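Local atomic coordinates of DynE8 (Micromonospora chersina, PDB entry 4AMM), a protein that is an iterative enediyne polyketide synthase, here its acyltransferase domain, which probably loads acyl building blocks for assembly of the dynemicin polyketide. Residues P11-L16 with L91-P96; A52-A57 with D62-A67; L101-Q106 with A153-G158; R160-L165 with A383-A388. All blocks are in the same frame, centred on the assembly; numbering follows the deposited sequence.

Contact 1 of 4, residues P11-L16 with L91-P96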
loop_
_atom_site.group_PDB
_atom_site.type_symbol
_atom_site.label_atom_id
_atom_site.label_comp_id
_atom_site.label_asym_id
_atom_site.label_seq_id
_atom_site.Cartn_x
_atom_site.Cartn_y
_atom_site.Cartn_z
ATOM N N PRO A 11 -8.495 -30.085 -4.349
ATOM C CA PRO A 11 -9.442 -29.831 -5.427
ATOM C C PRO A 11 -10.757 -29.208 -5.022
ATOM O O PRO A 11 -11.436 -28.623 -5.867
ATOM C CB PRO A 11 -9.710 -31.270 -6.014
ATOM C CG PRO A 11 -8.546 -31.995 -5.695
ATOM C CD PRO A 11 -8.016 -31.464 -4.347
ATOM N N ASP A 12 -11.174 -29.319 -3.771
ATOM C CA ASP A 12 -12.439 -28.732 -3.345
ATOM C C ASP A 12 -12.413 -28.578 -1.828
ATOM O O ASP A 12 -11.446 -28.979 -1.184
ATOM C CB ASP A 12 -13.669 -29.588 -3.812
ATOM C CG ASP A 12 -13.582 -31.036 -3.425
ATOM O OD1 ASP A 12 -13.106 -31.446 -2.327
ATOM O OD2 ASP A 12 -14.055 -31.816 -4.287
ATOM N N ALA A 13 -13.508 -28.065 -1.280
ATOM C CA ALA A 13 -13.540 -27.813 0.172
ATOM C C ALA A 13 -13.400 -29.051 1.031
ATOM O O ALA A 13 -12.730 -29.031 2.066
ATOM C CB ALA A 13 -14.819 -27.095 0.589
ATOM N N ALA A 14 -14.114 -30.124 0.685
ATOM C CA ALA A 14 -13.947 -31.353 1.457
ATOM C C ALA A 14 -12.531 -31.875 1.513
ATOM O O ALA A 14 -12.041 -32.274 2.553
ATOM C CB ALA A 14 -14.895 -32.470 0.853
ATOM N N ALA A 15 -11.844 -31.867 0.371
ATOM C CA ALA A 15 -10.501 -32.361 0.272
ATOM C C ALA A 15 -9.544 -31.401 1.033
ATOM O O ALA A 15 -8.553 -31.862 1.610
ATOM C CB ALA A 15 -10.082 -32.489 -1.230
ATOM N N LEU A 16 -9.856 -30.093 0.967
ATOM C CA LEU A 16 -8.979 -29.148 1.718
ATOM C C LEU A 16 -9.157 -29.365 3.190
ATOM O O LEU A 16 -8.143 -29.366 3.912
ATOM C CB LEU A 16 -9.316 -27.716 1.290
ATOM C CG LEU A 16 -8.391 -26.628 1.938
ATOM C CD1 LEU A 16 -6.904 -26.913 1.576
ATOM C CD2 LEU A 16 -8.939 -25.275 1.563
ATOM N N LEU A 91 -7.851 -17.871 3.190
ATOM C CA LEU A 91 -8.464 -19.156 2.738
ATOM C C LEU A 91 -9.471 -18.816 1.707
ATOM O O LEU A 91 -10.384 -18.007 1.956
ATOM C CB LEU A 91 -9.092 -19.848 3.950
ATOM C CG LEU A 91 -9.930 -21.092 3.712
ATOM C CD1 LEU A 91 -11.174 -21.012 2.794
ATOM C CD2 LEU A 91 -9.220 -22.269 3.355
ATOM N N VAL A 92 -9.366 -19.477 0.537
ATOM C CA VAL A 92 -10.302 -19.158 -0.543
ATOM C C VAL A 92 -10.669 -20.443 -1.236
ATOM O O VAL A 92 -9.766 -21.138 -1.708
ATOM C CB VAL A 92 -9.655 -18.172 -1.557
ATOM C CG1 VAL A 92 -10.567 -17.872 -2.665
ATOM C CG2 VAL A 92 -9.291 -16.855 -0.889
ATOM N N VAL A 93 -11.978 -20.748 -1.237
ATOM C CA VAL A 93 -12.516 -21.864 -2.041
ATOM C C VAL A 93 -13.366 -21.209 -3.159
ATOM O O VAL A 93 -14.155 -20.334 -2.892
ATOM C CB VAL A 93 -13.410 -22.758 -1.144
ATOM C CG1 VAL A 93 -14.050 -23.892 -2.003
ATOM C CG2 VAL A 93 -12.636 -23.320 -0.025
ATOM N N GLY A 94 -13.136 -21.584 -4.400
ATOM C CA GLY A 94 -13.890 -20.963 -5.482
ATOM C C GLY A 94 -13.292 -19.658 -6.012
ATOM O O GLY A 94 -14.002 -18.908 -6.649
ATOM N N GLY A 95 -11.994 -19.354 -5.755
ATOM C CA GLY A 95 -11.309 -18.152 -6.370
ATOM C C GLY A 95 -11.060 -18.449 -7.838
ATOM O O GLY A 95 -11.512 -19.550 -8.370
ATOM N N PRO A 96 -10.286 -17.629 -8.500
ATOM C CA PRO A 96 -9.494 -16.515 -7.961
ATOM C C PRO A 96 -10.345 -15.358 -7.602
ATOM O O PRO A 96 -11.515 -15.240 -8.046
ATOM C CB PRO A 96 -8.559 -16.177 -9.092
ATOM C CG PRO A 96 -9.364 -16.583 -10.361
ATOM C CD PRO A 96 -9.947 -17.895 -9.911
#
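Leu16 and Leu91 carry the tightest apolar touch between residues 11-16 and 91-96: their CD2 methyls meet at 3.5 Å, the two side chains sliding past one another in opposite directions. Leu16 holds CG anti to its own nitrogen (chi1 -176°), which sends the CD2 branch from the first turn of helix 13-27 toward strand 89-92. Val93 fills the place beside it with both branches. Its CG1 lies 4.2 Å from Ala13 CB, while CG2 makes a looser approach to Leu16 CD2 at 4.5 Å. Leu75 of helix 61-76 packs on Leu91 and Val93 and extends this apolar patch.

No hydrogen bond crosses between the segments; the helix start is held by its own bonds. Asp12 is the N-cap: its OD1 accepts from Ala15 N at 3.0 Å, met nearly head-on along the carboxylate C-O bond with an N-H...O angle of 160°. Leu16 N donates to Asp12 O at 2.9 Å, closing the first helical turn. The helix start packs on the antiparallel sheet of strands 4-10, 52-58, 89-92 and 81-84, with helices 13-27 and 61-76 side by side on one face, consistent with the alpha/beta linker preceding the acyltransferase core in related polyketide synthases.

Contact 2 of 4, residues A52-A57 with D62-A67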
loop_
_atom_site.group_PDB
_atom_site.type_symbol
_atom_site.label_atom_id
_atom_site.label_comp_id
_atom_site.label_asym_id
_atom_site.label_seq_id
_atom_site.Cartn_x
_atom_site.Cartn_y
_atom_site.Cartn_z
ATOM N N ALA A 52 -8.740 -24.970 -4.477
ATOM C CA ALA A 52 -9.106 -24.465 -3.125
ATOM C C ALA A 52 -7.753 -24.285 -2.391
ATOM O O ALA A 52 -6.893 -25.159 -2.374
ATOM C CB ALA A 52 -9.960 -25.531 -2.379
ATOM N N ARG A 53 -7.612 -23.073 -1.804
ATOM C CA ARG A 53 -6.274 -22.660 -1.283
ATOM C C ARG A 53 -6.295 -22.139 0.152
ATOM O O ARG A 53 -7.235 -21.432 0.551
ATOM C CB ARG A 53 -5.723 -21.570 -2.201
ATOM C CG ARG A 53 -5.509 -21.978 -3.666
ATOM C CD ARG A 53 -4.845 -20.893 -4.491
ATOM N NE ARG A 53 -4.595 -21.394 -5.856
ATOM C CZ ARG A 53 -3.729 -20.818 -6.713
ATOM N NH1 ARG A 53 -3.010 -19.722 -6.392
ATOM N NH2 ARG A 53 -3.638 -21.355 -7.981
ATOM N N PHE A 54 -5.237 -22.438 0.816
ATOM C CA PHE A 54 -4.939 -21.940 2.185
ATOM C C PHE A 54 -3.592 -21.345 2.098
ATOM O O PHE A 54 -2.632 -21.932 1.555
ATOM C CB PHE A 54 -4.948 -23.102 3.188
ATOM C CG PHE A 54 -4.367 -22.782 4.540
ATOM C CD1 PHE A 54 -3.036 -22.950 4.724
ATOM C CD2 PHE A 54 -5.210 -22.346 5.546
ATOM C CE1 PHE A 54 -2.444 -22.674 5.964
ATOM C CE2 PHE A 54 -4.636 -22.063 6.804
ATOM C CZ PHE A 54 -3.281 -22.224 6.994
ATOM N N ALA A 55 -3.342 -20.188 2.785
ATOM C CA ALA A 55 -1.980 -19.712 2.979
ATOM C C ALA A 55 -1.929 -18.917 4.286
ATOM O O ALA A 55 -2.866 -18.120 4.507
ATOM C CB ALA A 55 -1.567 -18.751 1.813
ATOM N N ALA A 56 -0.847 -19.059 5.029
ATOM C CA ALA A 56 -0.706 -18.301 6.277
ATOM C C ALA A 56 0.728 -17.959 6.429
ATOM O O ALA A 56 1.655 -18.743 6.177
ATOM C CB ALA A 56 -1.162 -19.179 7.439
ATOM N N ALA A 57 0.947 -16.760 6.985
ATOM C CA ALA A 57 2.262 -16.371 7.435
ATOM C C ALA A 57 2.307 -16.618 8.953
ATOM O O ALA A 57 1.443 -16.087 9.651
ATOM C CB ALA A 57 2.475 -14.902 7.145
ATOM N N ASP A 62 3.170 -23.381 16.539
ATOM C CA ASP A 62 1.918 -23.156 17.250
ATOM C C ASP A 62 1.034 -22.131 16.507
ATOM O O ASP A 62 -0.190 -22.201 16.513
ATOM C CB ASP A 62 2.186 -22.685 18.684
ATOM C CG ASP A 62 2.512 -23.808 19.632
ATOM O OD1 ASP A 62 2.413 -25.024 19.305
ATOM O OD2 ASP A 62 2.876 -23.444 20.789
ATOM N N GLY A 63 1.657 -21.167 15.876
ATOM C CA GLY A 63 0.951 -20.167 15.060
ATOM C C GLY A 63 0.333 -20.866 13.839
ATOM O O GLY A 63 -0.764 -20.485 13.419
ATOM N N LEU A 64 1.086 -21.815 13.299
ATOM C CA LEU A 64 0.474 -22.615 12.202
ATOM C C LEU A 64 -0.750 -23.394 12.695
ATOM O O LEU A 64 -1.792 -23.375 12.050
ATOM C CB LEU A 64 1.508 -23.494 11.525
ATOM C CG LEU A 64 0.917 -24.409 10.424
ATOM C CD1 LEU A 64 0.255 -23.536 9.290
ATOM C CD2 LEU A 64 2.058 -25.251 9.828
ATOM N N VAL A 65 -0.650 -24.065 13.847
ATOM C CA VAL A 65 -1.815 -24.832 14.398
ATOM C C VAL A 65 -2.977 -23.897 14.594
ATOM O O VAL A 65 -4.123 -24.247 14.207
ATOM C CB VAL A 65 -1.428 -25.523 15.733
ATOM C CG1 VAL A 65 -2.652 -26.124 16.417
ATOM C CG2 VAL A 65 -0.472 -26.497 15.447
ATOM N N ALA A 66 -2.724 -22.694 15.152
ATOM C CA ALA A 66 -3.780 -21.707 15.358
ATOM C C ALA A 66 -4.437 -21.304 14.026
ATOM O O ALA A 66 -5.683 -21.257 13.934
ATOM C CB ALA A 66 -3.255 -20.429 16.063
ATOM N N ALA A 67 -3.612 -20.977 13.018
ATOM C CA ALA A 67 -4.194 -20.691 11.696
ATOM C C ALA A 67 -5.016 -21.827 11.038
ATOM O O ALA A 67 -6.057 -21.544 10.466
ATOM C CB ALA A 67 -3.077 -20.236 10.717
#
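A tight beta-alpha connection, strand 52-58 leading through a short turn into helix 61-76, brings residues 52-57 against residues 62-67. The short segments run roughly antiparallel, at 142°, with their axes 9.1 Å apart at closest approach. Ala56 near the strand end meets Ala67 in the second turn of the helix: their CB atoms stand 3.9 Å apart, and these small side chains let the helix come near the sheet, with CA atoms 6.9 Å apart.

Phe54 reaches farther. With CG anti to the backbone nitrogen (chi1 167°), its ring extends from the strand and meets the helix by its edge. Leu64 CD1 lies near the ring plane, 4.4 Å from Phe54 CE1, and the carbonyl oxygen of Ala67 is also at the rim, 4.0 Å from Phe54 CE2. The Ala67 methyl approaches the far end of the ring, with CB 4.2 Å from Phe54 CZ. No hydrogen bond joins the two segments, and the contact is largely apolar and mostly buried.

Around it, Phe54 also touches Leu20 of helix 13-27 and Leu89 of strand 89-92, while Leu64 meets Ala27. Ala55 packs on Ala383 of helix 376-387, so strand 52-58 has helices on both faces of its sheet.

Contact 3 of 4, residues L101-Q106 with A153-G158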
loop_
_atom_site.group_PDB
_atom_site.type_symbol
_atom_site.label_atom_id
_atom_site.label_comp_id
_atom_site.label_asym_id
_atom_site.label_seq_id
_atom_site.Cartn_x
_atom_site.Cartn_y
_atom_site.Cartn_z
ATOM N N LEU A 101 -3.210 -3.650 -6.685
ATOM C CA LEU A 101 -1.976 -3.166 -6.069
ATOM C C LEU A 101 -2.063 -1.736 -5.571
ATOM O O LEU A 101 -2.671 -0.884 -6.170
ATOM C CB LEU A 101 -0.788 -3.264 -7.026
ATOM C CG LEU A 101 -0.606 -4.624 -7.731
ATOM C CD1 LEU A 101 0.609 -4.520 -8.630
ATOM C CD2 LEU A 101 -0.391 -5.697 -6.691
ATOM N N LEU A 102 -1.397 -1.532 -4.447
ATOM C CA LEU A 102 -1.207 -0.140 -3.861
ATOM C C LEU A 102 0.235 0.228 -3.810
ATOM O O LEU A 102 1.021 -0.511 -3.217
ATOM C CB LEU A 102 -1.778 -0.140 -2.447
ATOM C CG LEU A 102 -3.223 -0.629 -2.267
ATOM C CD1 LEU A 102 -3.572 -0.716 -0.729
ATOM C CD2 LEU A 102 -4.220 0.262 -2.937
ATOM N N PHE A 103 0.589 1.374 -4.425
ATOM C CA PHE A 103 1.982 1.800 -4.392
ATOM C C PHE A 103 2.097 3.056 -3.495
ATOM O O PHE A 103 1.479 4.095 -3.805
ATOM C CB PHE A 103 2.449 2.163 -5.801
ATOM C CG PHE A 103 2.686 0.908 -6.664
ATOM C CD1 PHE A 103 3.901 0.279 -6.581
ATOM C CD2 PHE A 103 1.704 0.388 -7.514
ATOM C CE1 PHE A 103 4.171 -0.901 -7.332
ATOM C CE2 PHE A 103 1.981 -0.829 -8.263
ATOM C CZ PHE A 103 3.197 -1.439 -8.182
ATOM N N PRO A 104 2.848 2.931 -2.381
ATOM C CA PRO A 104 2.856 4.032 -1.404
ATOM C C PRO A 104 3.654 5.212 -1.851
ATOM O O PRO A 104 4.574 5.181 -2.713
ATOM C CB PRO A 104 3.528 3.376 -0.203
ATOM C CG PRO A 104 4.506 2.416 -0.824
ATOM C CD PRO A 104 3.705 1.804 -2.021
ATOM N N GLY A 105 3.358 6.312 -1.142
ATOM C CA GLY A 105 4.249 7.512 -1.248
ATOM C C GLY A 105 5.047 7.663 0.029
ATOM O O GLY A 105 5.254 6.697 0.826
ATOM N N GLN A 106 5.487 8.912 0.210
ATOM C CA GLN A 106 6.265 9.204 1.411
ATOM C C GLN A 106 5.446 9.158 2.720
ATOM O O GLN A 106 4.268 9.478 2.721
ATOM C CB GLN A 106 7.064 10.495 1.076
ATOM C CG GLN A 106 7.843 11.103 2.146
ATOM C CD GLN A 106 8.386 12.446 1.684
ATOM O OE1 GLN A 106 8.024 13.500 2.204
ATOM N NE2 GLN A 106 9.204 12.411 0.704
ATOM N N ALA A 153 12.821 2.980 -5.105
ATOM C CA ALA A 153 13.709 1.793 -5.281
ATOM C C ALA A 153 13.084 0.590 -4.584
ATOM O O ALA A 153 13.090 -0.539 -5.173
ATOM C CB ALA A 153 15.095 2.105 -4.735
ATOM N N ASP A 154 12.526 0.728 -3.403
ATOM C CA ASP A 154 11.888 -0.420 -2.706
ATOM C C ASP A 154 10.662 -0.846 -3.485
ATOM O O ASP A 154 10.377 -2.049 -3.596
ATOM C CB ASP A 154 11.547 -0.133 -1.240
ATOM C CG ASP A 154 12.782 -0.080 -0.352
ATOM O OD1 ASP A 154 13.792 -0.781 -0.622
ATOM O OD2 ASP A 154 12.705 0.655 0.665
ATOM N N SER A 155 9.838 0.076 -3.976
ATOM C CA SER A 155 8.656 -0.306 -4.819
ATOM C C SER A 155 9.095 -1.079 -6.037
ATOM O O SER A 155 8.384 -2.038 -6.477
ATOM C CB SER A 155 7.800 0.903 -5.151
ATOM O OG SER A 155 7.299 1.408 -3.900
ATOM N N LEU A 156 10.165 -0.644 -6.681
ATOM C CA LEU A 156 10.604 -1.348 -7.919
ATOM C C LEU A 156 11.098 -2.740 -7.534
ATOM O O LEU A 156 10.901 -3.680 -8.312
ATOM C CB LEU A 156 11.765 -0.552 -8.571
ATOM C CG LEU A 156 11.269 0.733 -9.168
ATOM C CD1 LEU A 156 12.502 1.617 -9.549
ATOM C CD2 LEU A 156 10.377 0.563 -10.441
ATOM N N ALA A 157 11.702 -2.924 -6.371
ATOM C CA ALA A 157 12.071 -4.279 -5.877
ATOM C C ALA A 157 10.815 -5.064 -5.638
ATOM O O ALA A 157 10.754 -6.274 -6.011
ATOM C CB ALA A 157 12.875 -4.177 -4.613
ATOM N N GLY A 158 9.755 -4.479 -5.081
ATOM C CA GLY A 158 8.481 -5.232 -4.999
ATOM C C GLY A 158 7.917 -5.577 -6.352
ATOM O O GLY A 158 7.349 -6.678 -6.427
HETATM O O HOH W 1 5.510 3.427 -4.675
#
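Ser155 meets Phe103 and Pro104 where strand 99-103 gives way to a loop beside helix 144-165. The serine CB comes to the edge of the phenyl ring, near its plane, 4.2 Å from Phe103 CD1. Its hydroxyl is turned toward the proline, with OG 4.1 Å from Pro104 CD, a van der Waals approach. The polar link runs through a water, which donates to Pro104 O at 2.8 Å and is hydrogen-bonded to Ser155 OG, also at 2.8 Å. No direct hydrogen bond crosses the contact.

Side-chain rotation places both groups. Ser155 has OG opposite its carbonyl carbon (chi1 -63°), an orientation that also lets the hydroxyl bond to Ile151 O one turn earlier in the helix. Phe103 likewise has CG opposite its carbonyl carbon, at chi1 -75°, and its ring bends toward the helix although its CB leaves the strand obliquely to it. Ile159, Ala181 and Ala182 touch the ring, and Val348 packs on it from the loop after strand 344-347. Val348 O is a further hydrogen-bond partner of Ser155 OG.

In the second shell, backbone bonds from Phe103 to Leu173 and from Leu102 to Val346 and Val348 hold the strand inside the parallel sheet. Phe103 also touches residues of a probable nucleophile elbow, a GxSxG sequence pattern around Ser176. The Ile151 and Val348 carbonyls can only accept, which means they must compete for, or share, the single proton of the buried serine hydroxyl. The water is the polar bridge between the Pro104 carbonyl at the strand exit and the helix.

Contact 4 of 4, residues R160-L165 with A383-A388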
loop_
_atom_site.group_PDB
_atom_site.type_symbol
_atom_site.label_atom_id
_atom_site.label_comp_id
_atom_site.label_asym_id
_atom_site.label_seq_id
_atom_site.Cartn_x
_atom_site.Cartn_y
_atom_site.Cartn_z
ATOM N N ARG A 160 9.666 -6.319 -8.969
ATOM C CA ARG A 160 10.519 -7.484 -9.378
ATOM C C ARG A 160 10.018 -8.722 -8.638
ATOM O O ARG A 160 10.020 -9.812 -9.327
ATOM C CB ARG A 160 11.938 -7.249 -9.018
ATOM C CG ARG A 160 12.578 -6.177 -9.991
ATOM C CD ARG A 160 14.130 -6.170 -9.913
ATOM N NE ARG A 160 14.667 -6.017 -8.565
ATOM C CZ ARG A 160 14.984 -4.862 -7.930
ATOM N NH1 ARG A 160 14.707 -3.721 -8.478
ATOM N NH2 ARG A 160 15.522 -4.880 -6.719
ATOM N N TRP A 161 9.562 -8.657 -7.397
ATOM C CA TRP A 161 8.996 -9.863 -6.739
ATOM C C TRP A 161 7.723 -10.274 -7.376
ATOM O O TRP A 161 7.502 -11.485 -7.655
ATOM C CB TRP A 161 8.811 -9.508 -5.236
ATOM C CG TRP A 161 8.202 -10.595 -4.346
ATOM C CD1 TRP A 161 6.998 -10.563 -3.769
ATOM C CD2 TRP A 161 8.826 -11.814 -4.028
ATOM N NE1 TRP A 161 6.820 -11.734 -3.039
ATOM C CE2 TRP A 161 7.932 -12.509 -3.187
ATOM C CE3 TRP A 161 10.066 -12.374 -4.326
ATOM C CZ2 TRP A 161 8.235 -13.798 -2.647
ATOM C CZ3 TRP A 161 10.378 -13.682 -3.755
ATOM C CH2 TRP A 161 9.438 -14.329 -2.916
ATOM N N LEU A 162 6.822 -9.351 -7.645
ATOM C CA LEU A 162 5.589 -9.712 -8.385
ATOM C C LEU A 162 5.925 -10.322 -9.734
ATOM O O LEU A 162 5.235 -11.312 -10.167
ATOM C CB LEU A 162 4.645 -8.490 -8.668
ATOM C CG LEU A 162 4.201 -7.780 -7.406
ATOM C CD1 LEU A 162 3.408 -6.528 -7.814
ATOM C CD2 LEU A 162 3.326 -8.669 -6.515
ATOM N N ASP A 163 6.908 -9.783 -10.434
ATOM C CA ASP A 163 7.309 -10.373 -11.750
ATOM C C ASP A 163 7.896 -11.801 -11.551
ATOM O O ASP A 163 7.476 -12.707 -12.352
ATOM C CB ASP A 163 8.410 -9.535 -12.385
ATOM C CG ASP A 163 7.975 -8.143 -12.851
ATOM O OD1 ASP A 163 6.769 -7.908 -13.101
ATOM O OD2 ASP A 163 9.000 -7.383 -13.022
ATOM N N ARG A 164 8.662 -12.040 -10.527
ATOM C CA ARG A 164 9.228 -13.392 -10.282
ATOM C C ARG A 164 8.027 -14.334 -10.030
ATOM O O ARG A 164 8.122 -15.511 -10.443
ATOM C CB ARG A 164 10.151 -13.371 -9.084
ATOM C CG ARG A 164 10.773 -14.740 -8.754
ATOM C CD ARG A 164 11.867 -14.570 -7.778
ATOM N NE ARG A 164 12.426 -15.898 -7.639
ATOM C CZ ARG A 164 13.516 -16.177 -6.997
ATOM N NH1 ARG A 164 14.144 -15.188 -6.346
ATOM N NH2 ARG A 164 13.958 -17.432 -6.949
ATOM N N LEU A 165 6.960 -13.884 -9.392
ATOM C CA LEU A 165 5.798 -14.727 -9.069
ATOM C C LEU A 165 4.829 -14.851 -10.191
ATOM O O LEU A 165 3.877 -15.634 -10.095
ATOM C CB LEU A 165 5.075 -14.154 -7.823
ATOM C CG LEU A 165 5.813 -14.228 -6.489
ATOM C CD1 LEU A 165 5.030 -13.351 -5.569
ATOM C CD2 LEU A 165 5.869 -15.610 -5.965
ATOM N N ALA A 383 1.335 -14.770 0.882
ATOM C CA ALA A 383 0.220 -15.665 1.241
ATOM C C ALA A 383 -1.056 -15.092 0.655
ATOM O O ALA A 383 -1.890 -15.886 0.110
ATOM C CB ALA A 383 0.067 -15.729 2.819
ATOM N N ALA A 384 -1.324 -13.799 0.709
ATOM C CA ALA A 384 -2.490 -13.194 0.180
ATOM C C ALA A 384 -2.540 -13.439 -1.342
ATOM O O ALA A 384 -3.610 -13.820 -1.871
ATOM C CB ALA A 384 -2.555 -11.668 0.475
ATOM N N LEU A 385 -1.430 -13.160 -2.057
ATOM C CA LEU A 385 -1.426 -13.339 -3.541
ATOM C C LEU A 385 -1.727 -14.795 -3.808
ATOM O O LEU A 385 -2.450 -15.067 -4.834
ATOM C CB LEU A 385 -0.074 -12.969 -4.028
ATOM C CG LEU A 385 0.253 -11.445 -3.984
ATOM C CD1 LEU A 385 1.676 -11.156 -4.274
ATOM C CD2 LEU A 385 -0.581 -10.686 -5.027
ATOM N N PHE A 386 -1.155 -15.748 -3.096
ATOM C CA PHE A 386 -1.366 -17.167 -3.421
ATOM C C PHE A 386 -2.788 -17.553 -3.150
ATOM O O PHE A 386 -3.476 -18.135 -4.003
ATOM C CB PHE A 386 -0.359 -18.062 -2.659
ATOM C CG PHE A 386 -0.559 -19.536 -2.928
ATOM C CD1 PHE A 386 0.078 -20.094 -4.049
ATOM C CD2 PHE A 386 -1.382 -20.291 -2.143
ATOM C CE1 PHE A 386 -0.126 -21.450 -4.342
ATOM C CE2 PHE A 386 -1.614 -21.627 -2.434
ATOM C CZ PHE A 386 -0.935 -22.230 -3.545
ATOM N N ALA A 387 -3.353 -17.261 -1.981
ATOM C CA ALA A 387 -4.695 -17.728 -1.638
ATOM C C ALA A 387 -5.683 -17.098 -2.577
ATOM O O ALA A 387 -6.672 -17.769 -2.955
ATOM C CB ALA A 387 -5.015 -17.428 -0.178
ATOM N N ALA A 388 -5.523 -15.848 -2.961
ATOM C CA ALA A 388 -6.447 -15.150 -3.839
ATOM C C ALA A 388 -6.296 -15.588 -5.285
ATOM O O ALA A 388 -7.090 -15.159 -6.136
ATOM C CB ALA A 388 -6.257 -13.619 -3.716
#
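Helices 144-165 and 376-387 stay well apart at this point, the nearest CA atoms, those of Leu165 and Leu385, being 9.2 Å from each other, so the helices meet through leucine methyls. Leu385 supplies the bridge from residues 383-388. Its CD1 methyl lies 3.7 Å from Leu162 CD2 and 4.2 Å from Leu165 CD1, receiving one methyl from each of two leucines a helical turn apart.

Leu162 and Leu385 cross at about a right angle, meeting through methyl ends. In Leu162, CG sits opposite the carbonyl carbon (chi1 -58°) and the chain then extends through chi2 at 174°, carrying CD2 nearer to the other helix than the direction of its CB suggests. Within the same helix, Leu165 CD1 lies 3.5 Å above one face of the Trp161 ring, offset toward its rim; the indole thus backs the methyl that meets Leu385. The Trp161 NE1 nitrogen donates to Thr382 OG1, a polar tie between the helices alongside the leucine cluster.

Leu101 packs on Leu162 and Val99 on Leu385, placing strand 99-103 next to the cluster. Phe90 covers alanines on another side of helix 376-387. This is a mainly apolar helix-helix contact, with one polar tie beside it, joining the parallel-sheet alpha/beta core of the acyltransferase domain to the subdomain built on the antiparallel sheet.

In the fold
From the N terminus, contact 1 closes a loop from the start of helix 13-27 to the end of strand 89-92, and contact 2, a short local closure, nests inside it. The two touch through neighbouring strands 52-58 and 89-92 of the antiparallel sheet. Contact 3 follows in series, joining strand 99-103 of the parallel sheet to helix 144-165; its nearest atoms are about 14 Å from those of contacts 1 and 2. Contact 4 comes last, drawing the end of that helix to helix 376-387 across 217 intervening residues. It touches all three others, through Ala387, Phe386 and Leu162, and so links the antiparallel and parallel sheets.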